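Local coordinates for protein beta-1,3-glucanosyltransferase (Rhizomucor miehei CAU432, PDB 4WTP) that belongs to glycosyl hydrolase family 17 and folds as a single-chain, eight-stranded parallel beta/alpha barrel, at residues 34-39 with 249-254; 120-125 with 159-164; 132-137 with 143-148. All coordinates share one frame; numbering follows the deposited sequence.

Contact 1. Residues 34-39 with 249-254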
loop_
_atom_site.group_PDB
_atom_site.type_symbol
_atom_site.label_atom_id
_atom_site.label_comp_id
_atom_site.label_asym_id
_atom_site.label_seq_id
_atom_site.Cartn_x
_atom_site.Cartn_y
_atom_site.Cartn_z
ATOM N N SER A 34 -16.118 10.022 0.107
ATOM C CA SER A 34 -15.174 9.280 -0.745
ATOM C C SER A 34 -13.769 9.906 -0.762
ATOM O O SER A 34 -12.926 9.561 -1.584
ATOM C CB SER A 34 -15.725 9.124 -2.157
ATOM O OG SER A 34 -16.934 8.394 -2.117
ATOM N N GLN A 35 -13.530 10.830 0.169
ATOM C CA GLN A 35 -12.176 11.268 0.489
ATOM C C GLN A 35 -11.768 10.832 1.893
ATOM O O GLN A 35 -10.734 11.277 2.389
ATOM C CB GLN A 35 -12.031 12.781 0.361
ATOM C CG GLN A 35 -12.110 13.338 -1.055
ATOM C CD GLN A 35 -11.478 14.709 -1.165
ATOM O OE1 GLN A 35 -10.380 14.847 -1.697
ATOM N NE2 GLN A 35 -12.158 15.730 -0.646
ATOM N N THR A 36 -12.546 9.931 2.513
ATOM C CA THR A 36 -12.167 9.437 3.844
ATOM C C THR A 36 -10.790 8.777 3.771
ATOM O O THR A 36 -9.953 9.015 4.645
ATOM C CB THR A 36 -13.185 8.465 4.423
ATOM O OG1 THR A 36 -14.399 9.179 4.666
ATOM C CG2 THR A 36 -12.731 7.913 5.750
ATOM N N PHE A 37 -10.555 7.953 2.756
ATOM C CA PHE A 37 -9.198 7.440 2.525
ATOM C C PHE A 37 -8.620 8.066 1.282
ATOM O O PHE A 37 -9.265 8.063 0.229
ATOM C CB PHE A 37 -9.228 5.929 2.282
ATOM C CG PHE A 37 -9.679 5.116 3.460
ATOM C CD1 PHE A 37 -8.780 4.660 4.430
ATOM C CD2 PHE A 37 -11.019 4.722 3.560
ATOM C CE1 PHE A 37 -9.226 3.888 5.483
ATOM C CE2 PHE A 37 -11.460 3.932 4.605
ATOM C CZ PHE A 37 -10.561 3.529 5.577
ATOM N N TYR A 38 -7.377 8.539 1.363
ATOM C CA TYR A 38 -6.647 8.909 0.159
ATOM C C TYR A 38 -6.626 7.689 -0.794
ATOM O O TYR A 38 -6.870 7.807 -2.006
ATOM C CB TYR A 38 -5.223 9.354 0.517
ATOM C CG TYR A 38 -4.350 9.531 -0.696
ATOM C CD1 TYR A 38 -4.404 10.701 -1.450
ATOM C CD2 TYR A 38 -3.452 8.531 -1.086
ATOM C CE1 TYR A 38 -3.608 10.856 -2.568
ATOM C CE2 TYR A 38 -2.655 8.692 -2.203
ATOM C CZ TYR A 38 -2.736 9.853 -2.943
ATOM O OH TYR A 38 -1.930 10.002 -4.058
ATOM N N GLY A 39 -6.326 6.517 -0.249
ATOM C CA GLY A 39 -6.429 5.281 -1.012
ATOM C C GLY A 39 -6.350 4.096 -0.090
ATOM O O GLY A 39 -6.027 4.251 1.084
ATOM N N ASP A 249 -7.292 7.515 14.405
ATOM C CA ASP A 249 -6.129 8.327 14.765
ATOM C C ASP A 249 -5.215 8.551 13.583
ATOM O O ASP A 249 -4.748 9.666 13.374
ATOM C CB ASP A 249 -5.308 7.686 15.884
ATOM C CG ASP A 249 -6.023 7.657 17.212
ATOM O OD1 ASP A 249 -7.061 8.335 17.367
ATOM O OD2 ASP A 249 -5.520 6.954 18.120
ATOM N N VAL A 250 -4.948 7.504 12.820
ATOM C CA VAL A 250 -4.047 7.666 11.706
ATOM C C VAL A 250 -4.645 8.574 10.626
ATOM O O VAL A 250 -3.970 9.434 10.089
ATOM C CB VAL A 250 -3.647 6.301 11.131
ATOM C CG1 VAL A 250 -2.939 6.462 9.807
ATOM C CG2 VAL A 250 -2.747 5.550 12.106
ATOM N N LEU A 251 -5.934 8.398 10.331
ATOM C CA LEU A 251 -6.613 9.255 9.348
ATOM C C LEU A 251 -6.560 10.707 9.804
ATOM O O LEU A 251 -6.353 11.611 8.996
ATOM C CB LEU A 251 -8.061 8.806 9.109
ATOM C CG LEU A 251 -8.195 7.510 8.306
ATOM C CD1 LEU A 251 -9.661 7.181 8.195
ATOM C CD2 LEU A 251 -7.584 7.637 6.920
ATOM N N CYS A 252 -6.732 10.931 11.108
ATOM C CA CYS A 252 -6.622 12.281 11.646
ATOM C C CYS A 252 -5.225 12.872 11.461
ATOM O O CYS A 252 -5.062 13.986 10.934
ATOM C CB CYS A 252 -6.998 12.300 13.120
ATOM S SG CYS A 252 -6.609 13.839 13.977
ATOM N N ARG A 253 -4.203 12.142 11.900
ATOM C CA ARG A 253 -2.829 12.639 11.833
ATOM C C ARG A 253 -2.375 12.935 10.421
ATOM O O ARG A 253 -1.731 13.963 10.199
ATOM C CB ARG A 253 -1.887 11.671 12.519
ATOM C CG ARG A 253 -2.077 11.476 14.010
ATOM C CD ARG A 253 -2.215 12.781 14.780
ATOM N NE ARG A 253 -2.122 12.626 16.229
ATOM C CZ ARG A 253 -2.156 13.639 17.098
ATOM N NH1 ARG A 253 -2.284 14.890 16.668
ATOM N NH2 ARG A 253 -2.050 13.396 18.401
ATOM N N VAL A 254 -2.708 12.088 9.449
ATOM C CA VAL A 254 -2.264 12.346 8.077
ATOM C C VAL A 254 -3.040 13.527 7.481
ATOM O O VAL A 254 -2.543 14.223 6.610
ATOM C CB VAL A 254 -2.295 11.096 7.147
ATOM C CG1 VAL A 254 -1.397 10.014 7.716
ATOM C CG2 VAL A 254 -3.719 10.606 6.870
#
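Leu251 lays the two methyls of its forked end against the carbonyl oxygen and methyl of Thr36 and the ring of Phe37, and nearly all of the touching surface gathers round that fork. Leu251 CD2 sits 3.6 Å from Thr36 O, the closest approach between 34-39 and 249-254, and the same methyl is met by Phe37 CD1 at 4.1 Å. The second methyl, Leu251 CD1, meets Thr36 CG2 at 4.0 Å. The Thr36 and Leu251 side chains cross at about a right angle, so they touch through single methyls and do not run alongside each other. Thr36 offers its methyl because CG2 stands anti to the backbone N (chi1 -66° for OG1), while OG1 lies beside that N and bonds to Gly33 O; the hydroxyl is thus bound within its own loop. Phe37 presents its ring obliquely to the leucine methyl. In Leu251, CG beside the backbone N (chi1 -73°) carries the fork on from a CB that already points at the loop.

The surroundings tie the contact to both ends of the chain. Near the C-terminus, Ile294 packs on the Phe37 ring and Ala296 on Leu251, and the disulfide from Cys252 to Cys298 fastens that tail to the same helix. Phe37 O bonds to Thr66 OG1, which anchors the loop to the segment before strand 68-71.

Helix 240-256 is thereby joined to the N-terminal loop that enters the first barrel strand, 39-41. With three methyls, a carbonyl oxygen and a ring carbon as the main participants, the contact rests on van der Waals packing and exclusion of water, with no directed bond between the segments, over a modest 122 Å².

Contact 2. Residues 120-125 with 159-164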
loop_
_atom_site.group_PDB
_atom_site.type_symbol
_atom_site.label_atom_id
_atom_site.label_comp_id
_atom_site.label_asym_id
_atom_site.label_seq_id
_atom_site.Cartn_x
_atom_site.Cartn_y
_atom_site.Cartn_z
ATOM N N ASN A 120 -2.554 -1.578 -22.155
ATOM C CA ASN A 120 -3.498 -0.906 -21.278
ATOM C C ASN A 120 -3.398 0.589 -21.285
ATOM O O ASN A 120 -2.319 1.175 -21.417
ATOM C CB ASN A 120 -3.288 -1.386 -19.827
ATOM C CG ASN A 120 -3.524 -2.883 -19.646
ATOM O OD1 ASN A 120 -2.608 -3.674 -19.829
ATOM N ND2 ASN A 120 -4.748 -3.271 -19.315
ATOM N N ASP A 121 -4.553 1.210 -21.073
ATOM C CA ASP A 121 -4.613 2.594 -20.670
ATOM C C ASP A 121 -4.015 2.725 -19.251
ATOM O O ASP A 121 -4.399 1.953 -18.358
ATOM C CB ASP A 121 -6.088 2.999 -20.676
ATOM C CG ASP A 121 -6.314 4.449 -20.337
ATOM O OD1 ASP A 121 -5.359 5.219 -20.178
ATOM O OD2 ASP A 121 -7.507 4.830 -20.306
ATOM N N VAL A 122 -3.091 3.655 -19.056
ATOM C CA VAL A 122 -2.478 3.841 -17.714
ATOM C C VAL A 122 -2.723 5.258 -17.203
ATOM O O VAL A 122 -2.000 5.771 -16.321
ATOM C CB VAL A 122 -0.960 3.528 -17.677
ATOM C CG1 VAL A 122 -0.743 2.042 -17.871
ATOM C CG2 VAL A 122 -0.194 4.350 -18.708
ATOM N N SER A 123 -3.741 5.909 -17.755
ATOM C CA SER A 123 -3.947 7.326 -17.454
ATOM C C SER A 123 -4.420 7.604 -16.031
ATOM O O SER A 123 -4.314 8.733 -15.567
ATOM C CB SER A 123 -4.906 7.931 -18.462
ATOM O OG SER A 123 -6.220 7.419 -18.343
ATOM N N ASN A 124 -4.920 6.576 -15.349
ATOM C CA ASN A 124 -5.417 6.793 -13.986
ATOM C C ASN A 124 -4.443 6.321 -12.926
ATOM O O ASN A 124 -4.823 6.167 -11.761
ATOM C CB ASN A 124 -6.783 6.160 -13.774
ATOM C CG ASN A 124 -6.738 4.637 -13.781
ATOM O OD1 ASN A 124 -5.956 3.999 -14.502
ATOM N ND2 ASN A 124 -7.599 4.041 -12.930
ATOM N N VAL A 125 -3.182 6.134 -13.311
ATOM C CA VAL A 125 -2.160 5.607 -12.415
ATOM C C VAL A 125 -1.461 6.781 -11.753
ATOM O O VAL A 125 -0.859 7.635 -12.422
ATOM C CB VAL A 125 -1.128 4.735 -13.182
ATOM C CG1 VAL A 125 0.063 4.362 -12.305
ATOM C CG2 VAL A 125 -1.780 3.478 -13.735
ATOM N N HIS A 159 5.014 8.429 -19.819
ATOM C CA HIS A 159 3.573 8.434 -19.523
ATOM C C HIS A 159 3.201 9.357 -18.379
ATOM O O HIS A 159 2.048 9.397 -17.953
ATOM C CB HIS A 159 3.081 7.016 -19.221
ATOM C CG HIS A 159 3.236 6.065 -20.386
ATOM N ND1 HIS A 159 2.279 5.887 -21.327
ATOM C CD2 HIS A 159 4.311 5.275 -20.768
ATOM C CE1 HIS A 159 2.718 5.013 -22.249
ATOM N NE2 HIS A 159 3.966 4.650 -21.914
ATOM N N GLY A 160 4.174 10.108 -17.872
ATOM C CA GLY A 160 3.929 11.038 -16.763
ATOM C C GLY A 160 3.694 10.328 -15.435
ATOM O O GLY A 160 3.128 10.921 -14.509
ATOM N N ILE A 161 4.107 9.061 -15.327
ATOM C CA ILE A 161 3.921 8.311 -14.069
ATOM C C ILE A 161 5.136 8.401 -13.170
ATOM O O ILE A 161 6.249 8.122 -13.599
ATOM C CB ILE A 161 3.591 6.850 -14.352
ATOM C CG1 ILE A 161 2.272 6.775 -15.118
ATOM C CG2 ILE A 161 3.535 6.052 -13.053
ATOM C CD1 ILE A 161 1.923 5.378 -15.566
ATOM N N LYS A 162 4.915 8.813 -11.924
ATOM C CA LYS A 162 6.016 8.979 -10.963
ATOM C C LYS A 162 6.358 7.655 -10.276
ATOM O O LYS A 162 5.499 6.806 -10.086
ATOM C CB LYS A 162 5.636 10.030 -9.909
ATOM C CG LYS A 162 5.375 11.426 -10.463
ATOM C CD LYS A 162 4.915 12.402 -9.379
ATOM C CE LYS A 162 4.630 13.786 -9.944
ATOM N NZ LYS A 162 4.268 14.749 -8.879
ATOM N N VAL A 163 7.631 7.488 -9.920
ATOM C CA VAL A 163 8.086 6.243 -9.306
ATOM C C VAL A 163 8.513 6.407 -7.849
ATOM O O VAL A 163 9.103 7.414 -7.447
ATOM C CB VAL A 163 9.235 5.570 -10.104
ATOM C CG1 VAL A 163 8.820 5.354 -11.550
ATOM C CG2 VAL A 163 10.493 6.391 -10.043
ATOM N N ALA A 164 8.205 5.382 -7.064
ATOM C CA ALA A 164 8.580 5.327 -5.659
ATOM C C ALA A 164 9.090 3.931 -5.373
ATOM O O ALA A 164 9.007 3.052 -6.215
ATOM C CB ALA A 164 7.377 5.607 -4.773
HETATM O O HOH W 1 -0.152 8.232 -17.490
HETATM O O HOH W 2 0.363 10.178 -12.674
#
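Ile161 extends its CD1 between Val122 and Val125 of the facing turn. Ile161 CD1 is 3.9 Å from Val122 CG2 and equally 3.9 Å from Val125 CG1; the Ile161 and Val122 side chains cross at about a right angle. An extended chain (chi2 174°) carries that methyl across, while Ile161 CG2 also rests on Val125 CG1. Val122 CG2 has a second neighbour, His159 ND1 at 3.9 Å, approached obliquely to the ring. Behind these, Ile161 packs on Val156 of helix 142-156 and Val125 on Leu84, Ile94 and Leu96.

One water lies between Val122 O and His159 O; another sits 2.8 Å from Val125 O and reaches Gly160 O only weakly.

Bonds inside 120-125 hold the bend. Val122 to Val125 forms a type I turn, and Asp121 OD1 accepts from Ser123 N at 3.0 Å, an Asx turn, and also from Ser123 OG, both from one face of the carboxylate.

The chemistry is therefore divided: aliphatic groups meet directly at the buried centre, whereas backbone carbonyls, which cannot bond to each other, are spanned by waters that lie between them, one of the links weak, as the two segments lead into strands 125-132 and 163-167.

Contact 3. Residues 132-137 with 143-148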
loop_
_atom_site.group_PDB
_atom_site.type_symbol
_atom_site.label_atom_id
_atom_site.label_comp_id
_atom_site.label_asym_id
_atom_site.label_seq_id
_atom_site.Cartn_x
_atom_site.Cartn_y
_atom_site.Cartn_z
ATOM N N SER A 132 8.385 -3.533 -2.551
ATOM C CA SER A 132 8.005 -3.216 -1.175
ATOM C C SER A 132 8.843 -4.057 -0.235
ATOM O O SER A 132 8.835 -5.295 -0.328
ATOM C CB SER A 132 6.527 -3.551 -0.954
ATOM O OG SER A 132 6.159 -3.346 0.411
ATOM N N GLU A 133 9.622 -3.381 0.602
ATOM C CA GLU A 133 10.513 -4.030 1.580
ATOM C C GLU A 133 11.625 -4.851 0.939
ATOM O O GLU A 133 12.113 -5.818 1.538
ATOM C CB GLU A 133 9.738 -4.791 2.660
ATOM C CG GLU A 133 9.072 -3.770 3.577
ATOM C CD GLU A 133 8.141 -4.371 4.595
ATOM O OE1 GLU A 133 8.375 -5.520 5.018
ATOM O OE2 GLU A 133 7.176 -3.683 5.011
ATOM N N VAL A 134 12.071 -4.429 -0.240
ATOM C CA VAL A 134 13.187 -5.106 -0.918
ATOM C C VAL A 134 14.470 -5.075 -0.078
ATOM O O VAL A 134 15.159 -6.095 0.048
ATOM C CB VAL A 134 13.435 -4.498 -2.307
ATOM C CG1 VAL A 134 14.714 -5.047 -2.948
ATOM C CG2 VAL A 134 12.223 -4.753 -3.192
ATOM N N LEU A 135 14.793 -3.902 0.472
ATOM C CA LEU A 135 15.974 -3.760 1.311
ATOM C C LEU A 135 15.763 -4.315 2.723
ATOM O O LEU A 135 16.676 -4.927 3.288
ATOM C CB LEU A 135 16.447 -2.317 1.348
ATOM C CG LEU A 135 16.876 -1.735 0.001
ATOM C CD1 LEU A 135 17.362 -0.309 0.218
ATOM C CD2 LEU A 135 17.980 -2.560 -0.663
ATOM N N TYR A 136 14.557 -4.172 3.278
ATOM C CA TYR A 136 14.277 -4.845 4.561
ATOM C C TYR A 136 14.555 -6.353 4.465
ATOM O O TYR A 136 15.190 -6.934 5.358
ATOM C CB TYR A 136 12.839 -4.593 5.017
ATOM C CG TYR A 136 12.447 -5.482 6.169
ATOM C CD1 TYR A 136 12.857 -5.197 7.473
ATOM C CD2 TYR A 136 11.719 -6.646 5.940
ATOM C CE1 TYR A 136 12.519 -6.029 8.530
ATOM C CE2 TYR A 136 11.383 -7.498 6.987
ATOM C CZ TYR A 136 11.783 -7.172 8.275
ATOM O OH TYR A 136 11.461 -7.982 9.328
ATOM N N ARG A 137 14.098 -6.981 3.381
ATOM C CA ARG A 137 14.278 -8.432 3.178
ATOM C C ARG A 137 15.664 -8.839 2.733
ATOM O O ARG A 137 16.010 -10.044 2.741
ATOM C CB ARG A 137 13.267 -9.002 2.172
ATOM C CG ARG A 137 11.854 -9.086 2.704
ATOM C CD ARG A 137 10.927 -9.882 1.786
ATOM N NE ARG A 137 10.968 -9.305 0.442
ATOM C CZ ARG A 137 10.157 -8.331 0.049
ATOM N NH1 ARG A 137 9.221 -7.879 0.883
ATOM N NH2 ARG A 137 10.279 -7.819 -1.175
ATOM N N GLN A 143 22.615 -0.262 -4.446
ATOM C CA GLN A 143 22.940 0.224 -5.786
ATOM C C GLN A 143 22.156 -0.525 -6.878
ATOM O O GLN A 143 21.706 0.087 -7.843
ATOM C CB GLN A 143 24.451 0.165 -6.082
ATOM C CG GLN A 143 24.877 0.765 -7.423
ATOM C CD GLN A 143 24.769 2.268 -7.418
ATOM O OE1 GLN A 143 25.292 2.913 -6.519
ATOM N NE2 GLN A 143 24.086 2.831 -8.407
ATOM N N SER A 144 22.039 -1.839 -6.730
ATOM C CA SER A 144 21.254 -2.645 -7.692
ATOM C C SER A 144 19.779 -2.248 -7.730
ATOM O O SER A 144 19.186 -2.149 -8.796
ATOM C CB SER A 144 21.401 -4.135 -7.392
ATOM O OG SER A 144 22.760 -4.551 -7.538
ATOM N N LEU A 145 19.198 -1.972 -6.567
ATOM C CA LEU A 145 17.847 -1.472 -6.540
ATOM C C LEU A 145 17.741 -0.101 -7.205
ATOM O O LEU A 145 16.853 0.135 -8.027
ATOM C CB LEU A 145 17.313 -1.443 -5.106
ATOM C CG LEU A 145 15.890 -0.903 -5.002
ATOM C CD1 LEU A 145 14.903 -1.764 -5.788
ATOM C CD2 LEU A 145 15.511 -0.862 -3.531
ATOM N N ALA A 146 18.696 0.772 -6.892
ATOM C CA ALA A 146 18.711 2.097 -7.507
ATOM C C ALA A 146 18.796 2.023 -9.036
ATOM O O ALA A 146 18.046 2.711 -9.760
ATOM C CB ALA A 146 19.863 2.922 -6.970
ATOM N N ASN A 147 19.694 1.168 -9.536
ATOM C CA ASN A 147 19.805 0.964 -10.981
ATOM C C ASN A 147 18.506 0.449 -11.614
ATOM O O ASN A 147 18.120 0.883 -12.715
ATOM C CB ASN A 147 20.952 0.005 -11.257
ATOM C CG ASN A 147 22.305 0.621 -10.926
ATOM O OD1 ASN A 147 22.420 1.839 -10.728
ATOM N ND2 ASN A 147 23.325 -0.217 -10.839
ATOM N N TYR A 148 17.827 -0.473 -10.931
ATOM C CA TYR A 148 16.596 -1.027 -11.446
ATOM C C TYR A 148 15.516 0.073 -11.488
ATOM O O TYR A 148 14.777 0.199 -12.485
ATOM C CB TYR A 148 16.155 -2.176 -10.547
ATOM C CG TYR A 148 14.924 -2.903 -11.005
ATOM C CD1 TYR A 148 14.972 -3.770 -12.083
ATOM C CD2 TYR A 148 13.708 -2.730 -10.358
ATOM C CE1 TYR A 148 13.846 -4.476 -12.489
ATOM C CE2 TYR A 148 12.574 -3.404 -10.774
ATOM C CZ TYR A 148 12.653 -4.287 -11.827
ATOM O OH TYR A 148 11.524 -4.954 -12.203
#
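Leu145 reaches from helix 142-156 to Leu135 and Val134 with one methyl, CD2. Leu145 CD2 lies 3.9 Å from Leu135 CG and 4.3 Å from Val134 CG1. CG of Leu145 stands anti to the backbone N (chi1 179°), directing the branch across to the loop. Leu135 is turned differently: its CG lies beside the backbone N (chi1 -62°), and the two leucines approach obliquely, with Leu135 CD2 adding a looser touch to the same methyl. The end of Leu135 thus comes nearer the helix than its CB direction suggests. Val134 completes the patch on one side, and Leu145 also packs on Val176.

Arg137 folds back over its own loop. Its NH1 bonds to Ser132 O at 2.9 Å in the carbonyl plane, with NH2 adding a weak bond, while Glu133 O lies 3.5 Å above the guanidinium plane, over its centre. Arg137 NE forms a salt bridge with Asp139, so the bend is braced at several points.

This is the loop of a beta-alpha unit, at the C-terminal end of strand 125-132, on the rim where beta/alpha barrel enzymes carry their active sites.

Overall arrangement
Along the chain the contacts are enclosed one within another, contact 1 outermost and contact 3 innermost. Their centres lie about 23 Å apart for contacts 1 and 2, about 21 Å for 2 and 3, and about 28 Å for 1 and 3, which sit on opposite sides of the chain's centre; none touches another. Contacts 2 and 3 frame the unit of strand 125-132, helix 142-156 and strand 163-167, one at the start of the strands and one beyond the end of strand 125-132. Contact 1 instead packs the helix that precedes the last strand, 262-263, on the loop leading into the first, 39-41, two strands that are neighbours in the sheet.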